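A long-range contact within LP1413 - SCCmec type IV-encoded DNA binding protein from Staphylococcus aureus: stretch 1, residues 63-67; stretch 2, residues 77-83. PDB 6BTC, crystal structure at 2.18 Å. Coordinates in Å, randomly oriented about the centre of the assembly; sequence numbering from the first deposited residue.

Stretch 1 (63-67) LPFKI
Stretch 2, residues 77-83: YQKIGIN

The hydrogen-bond ladder joining these stretches runs past the end of the regular strand pairing to a proline: Pro64, which has no amide hydrogen to give, still accepts through its carbonyl, with Ile80 N to Pro64 O at 3.0 Å and a nearly straight 169° at the hydrogen. Its phi/psi of -85/56 departs from the extended form that follows.

From there the chain enters strand 65-67 (phi/psi -144/153, -148/164, -91/133), antiparallel to strand 77-79 (-101/164, -138/129, -71/128); the N-to-C directions differ by 153°, and the axes come no closer than 4.7 Å. Phe65 faces Lys79 and Ile67 faces Tyr77 as non-hydrogen-bonded pairs, CA to CA 4.6 and 4.5 Å respectively. Between them, Lys66 and Gln78 form the hydrogen-bonded pair, their CA atoms 5.5 Å apart: Lys66 N to Gln78 O is 3.0 Å and Gln78 N to Lys66 O 2.9 Å. Those carbonyls also receive CA-H...O contacts, Phe65 CA to Gln78 O at 3.3 Å and Tyr77 CA to Lys66 O at 3.4 Å.

Alternation puts Phe65, Lys79, Ile67 and Tyr77 on one face. Phe65 (chi1 m, chi2 -79°) meets the aliphatic part of Lys79 (t, p, t, m), CE1 to CD 3.7 Å; methylenes suit a buried aromatic neighbour, while Lys79 NZ is hydrogen-bonded elsewhere in the structure. Aliphatic Ile67 (m, t) suits the ring carbons of Tyr77 (m, chi2 -80°), CG1 to CE1 3.8 Å.

On the other face, extended Lys66 (p, t, t, t) brings CE to 3.4 Å from OE1 of Gln78 (t, t, chi3 46°), a contact without a hydrogen bond; partly exposed Gln78 bonds elsewhere through NE2. Lys66 CE also lies 3.8 Å from CG2 of the loop residue Ile80 (p, t; -119/172). After Gly81 (-77/147), Ile82 (p, t; -102/-22) packs CG2 against CB of the compact Pro64 ring (C-gamma endo) at 3.6 Å.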

ATOM      1  N   LEU A  63      -0.511 -10.563  -7.116  1.00 32.25           N
ATOM      2  CA  LEU A  63      -1.284  -9.687  -6.247  1.00 32.66           C
ATOM      3  C   LEU A  63      -2.474  -9.107  -7.006  1.00 28.74           C
ATOM      4  O   LEU A  63      -2.377  -8.824  -8.199  1.00 28.78           O
ATOM      5  CB  LEU A  63      -0.427  -8.540  -5.718  1.00 27.63           C
ATOM      6  CG  LEU A  63       0.723  -8.893  -4.771  1.00 32.00           C
ATOM      7  CD1 LEU A  63       1.394  -7.610  -4.314  1.00 35.07           C
ATOM      8  CD2 LEU A  63       0.238  -9.693  -3.588  1.00 31.12           C
ATOM      9  N   PRO A  64      -3.597  -8.894  -6.334  1.00 30.53           N
ATOM     10  CA  PRO A  64      -4.801  -8.403  -7.017  1.00 25.56           C
ATOM     11  C   PRO A  64      -4.817  -6.884  -7.153  1.00 26.14           C
ATOM     12  O   PRO A  64      -5.767  -6.215  -6.737  1.00 26.50           O
ATOM     13  CB  PRO A  64      -5.917  -8.906  -6.101  1.00 27.27           C
ATOM     14  CG  PRO A  64      -5.324  -8.826  -4.743  1.00 30.81           C
ATOM     15  CD  PRO A  64      -3.860  -9.173  -4.909  1.00 28.22           C
ATOM     16  N   PHE A  65      -3.763  -6.340  -7.756  1.00 23.53           N
ATOM     17  CA  PHE A  65      -3.618  -4.904  -7.930  1.00 22.61           C
ATOM     18  C   PHE A  65      -2.950  -4.634  -9.264  1.00 21.81           C
ATOM     19  O   PHE A  65      -2.184  -5.452  -9.761  1.00 29.16           O
ATOM     20  CB  PHE A  65      -2.763  -4.247  -6.828  1.00 25.33           C
ATOM     21  CG  PHE A  65      -3.186  -4.588  -5.427  1.00 19.91           C
ATOM     22  CD1 PHE A  65      -4.261  -3.961  -4.842  1.00 24.33           C
ATOM     23  CD2 PHE A  65      -2.474  -5.503  -4.684  1.00 29.66           C
ATOM     24  CE1 PHE A  65      -4.642  -4.260  -3.529  1.00 26.15           C
ATOM     25  CE2 PHE A  65      -2.843  -5.807  -3.378  1.00 30.34           C
ATOM     26  CZ  PHE A  65      -3.936  -5.178  -2.804  1.00 27.99           C
ATOM     27  N   LYS A  66      -3.224  -3.467  -9.828  1.00 23.73           N
ATOM     28  CA  LYS A  66      -2.448  -2.978 -10.948  1.00 25.89           C
ATOM     29  C   LYS A  66      -2.397  -1.461 -10.883  1.00 29.94           C
ATOM     30  O   LYS A  66      -3.186  -0.818 -10.184  1.00 27.23           O
ATOM     31  CB  LYS A  66      -3.033  -3.449 -12.282  1.00 32.51           C
ATOM     32  CG  LYS A  66      -4.342  -2.806 -12.658  1.00 38.55           C
ATOM     33  CD  LYS A  66      -4.957  -3.494 -13.874  1.00 47.26           C
ATOM     34  CE  LYS A  66      -6.303  -2.879 -14.262  1.00 48.32           C
ATOM     35  NZ  LYS A  66      -6.955  -3.631 -15.389  1.00 54.36           N
ATOM     36  N   ILE A  67      -1.456  -0.899 -11.628  1.00 30.21           N
ATOM     37  CA  ILE A  67      -1.289   0.543 -11.735  1.00 28.96           C
ATOM     38  C   ILE A  67      -2.125   1.028 -12.905  1.00 32.40           C
ATOM     39  O   ILE A  67      -2.078   0.441 -13.994  1.00 32.65           O
ATOM     40  CB  ILE A  67       0.195   0.903 -11.930  1.00 35.12           C
ATOM     41  CG1 ILE A  67       1.024   0.396 -10.752  1.00 36.37           C
ATOM     42  CG2 ILE A  67       0.369   2.403 -12.101  1.00 31.59           C
ATOM     43  CD1 ILE A  67       2.522   0.567 -10.941  1.00 41.57           C
ATOM     44  N   TYR A  77      -3.385   3.147  -7.928  1.00 25.11           N
ATOM     45  CA  TYR A  77      -3.589   1.712  -8.016  1.00 26.18           C
ATOM     46  C   TYR A  77      -5.074   1.382  -8.143  1.00 29.74           C
ATOM     47  O   TYR A  77      -5.951   2.209  -7.874  1.00 25.11           O
ATOM     48  CB  TYR A  77      -3.012   1.004  -6.790  1.00 30.12           C
ATOM     49  CG  TYR A  77      -1.550   1.306  -6.538  1.00 36.70           C
ATOM     50  CD1 TYR A  77      -0.551   0.660  -7.255  1.00 35.37           C
ATOM     51  CD2 TYR A  77      -1.171   2.230  -5.572  1.00 36.37           C
ATOM     52  CE1 TYR A  77       0.780   0.930  -7.021  1.00 39.32           C
ATOM     53  CE2 TYR A  77       0.160   2.507  -5.333  1.00 37.17           C
ATOM     54  CZ  TYR A  77       1.129   1.856  -6.059  1.00 44.35           C
ATOM     55  OH  TYR A  77       2.454   2.132  -5.824  1.00 48.39           O
ATOM     56  N   GLN A  78      -5.343   0.150  -8.569  1.00 25.66           N
ATOM     57  CA  GLN A  78      -6.696  -0.373  -8.629  1.00 25.51           C
ATOM     58  C   GLN A  78      -6.687  -1.805  -8.135  1.00 24.57           C
ATOM     59  O   GLN A  78      -5.848  -2.604  -8.562  1.00 27.13           O
ATOM     60  CB  GLN A  78      -7.261  -0.319 -10.052  1.00 28.21           C
ATOM     61  CG  GLN A  78      -8.661  -0.904 -10.159  1.00 26.92           C
ATOM     62  CD  GLN A  78      -9.258  -0.725 -11.535  1.00 24.17           C
ATOM     63  OE1 GLN A  78      -8.610  -0.973 -12.552  1.00 27.44           O
ATOM     64  NE2 GLN A  78     -10.495  -0.273 -11.576  1.00 24.97           N
ATOM     65  N   LYS A  79      -7.577  -2.098  -7.191  1.00 23.21           N
ATOM     66  CA  LYS A  79      -7.868  -3.470  -6.807  1.00 25.03           C
ATOM     67  C   LYS A  79      -8.636  -4.159  -7.935  1.00 31.66           C
ATOM     68  O   LYS A  79      -9.639  -3.634  -8.428  1.00 28.38           O
ATOM     69  CB  LYS A  79      -8.678  -3.475  -5.519  1.00 23.48           C
ATOM     70  CG  LYS A  79      -9.121  -4.829  -5.017  1.00 27.79           C
ATOM     71  CD  LYS A  79      -8.035  -5.517  -4.228  1.00 27.03           C
ATOM     72  CE  LYS A  79      -8.461  -6.905  -3.841  1.00 24.26           C
ATOM     73  NZ  LYS A  79      -9.621  -6.888  -2.921  1.00 32.35           N
ATOM     74  N   ILE A  80      -8.160  -5.327  -8.358  1.00 28.55           N
ATOM     75  CA  ILE A  80      -8.762  -6.044  -9.470  1.00 31.46           C
ATOM     76  C   ILE A  80      -9.241  -7.393  -8.970  1.00 33.23           C
ATOM     77  O   ILE A  80      -8.950  -7.815  -7.853  1.00 31.96           O
ATOM     78  CB  ILE A  80      -7.805  -6.212 -10.666  1.00 30.58           C
ATOM     79  CG1 ILE A  80      -6.616  -7.102 -10.292  1.00 31.65           C
ATOM     80  CG2 ILE A  80      -7.311  -4.849 -11.133  1.00 29.80           C
ATOM     81  CD1 ILE A  80      -5.740  -7.473 -11.478  1.00 32.06           C
ATOM     82  N   GLY A  81      -9.960  -8.081  -9.835  1.00 35.04           N
ATOM     83  CA  GLY A  81     -10.643  -9.278  -9.425  1.00 33.96           C
ATOM     84  C   GLY A  81      -9.711 -10.461  -9.290  1.00 38.20           C
ATOM     85  O   GLY A  81      -8.749 -10.634 -10.041  1.00 38.47           O
ATOM     86  N   ILE A  82     -10.065 -11.313  -8.336  1.00 46.01           N
ATOM     87  CA  ILE A  82      -9.188 -12.367  -7.855  1.00 56.08           C
ATOM     88  C   ILE A  82      -9.540 -13.750  -8.411  1.00 57.10           C
ATOM     89  O   ILE A  82      -8.657 -14.621  -8.476  1.00 54.32           O
ATOM     90  CB  ILE A  82      -9.226 -12.351  -6.307  1.00 51.06           C
ATOM     91  CG1 ILE A  82     -10.617 -12.693  -5.777  1.00 45.25           C
ATOM     92  CG2 ILE A  82      -8.886 -10.941  -5.797  1.00 48.33           C
ATOM     93  CD1 ILE A  82     -10.726 -12.711  -4.240  1.00 44.08           C
ATOM     94  N   ASN A  83     -10.776 -13.951  -8.872  1.00 50.66           N
ATOM     95  CA  ASN A  83     -11.369 -15.278  -9.032  1.00 49.00           C
ATOM     96  C   ASN A  83     -12.028 -15.391 -10.407  1.00 52.93           C
ATOM     97  O   ASN A  83     -13.258 -15.380 -10.526  1.00 54.59           O
ATOM     98  CB  ASN A  83     -12.378 -15.508  -7.905  1.00 41.30           C
ATOM     99  CG  ASN A  83     -12.754 -16.953  -7.738  1.00 40.83           C
ATOM    100  OD1 ASN A  83     -12.200 -17.827  -8.404  1.00 40.74           O
ATOM    101  ND2 ASN A  83     -13.701 -17.220  -6.838  1.00 37.67           N
TER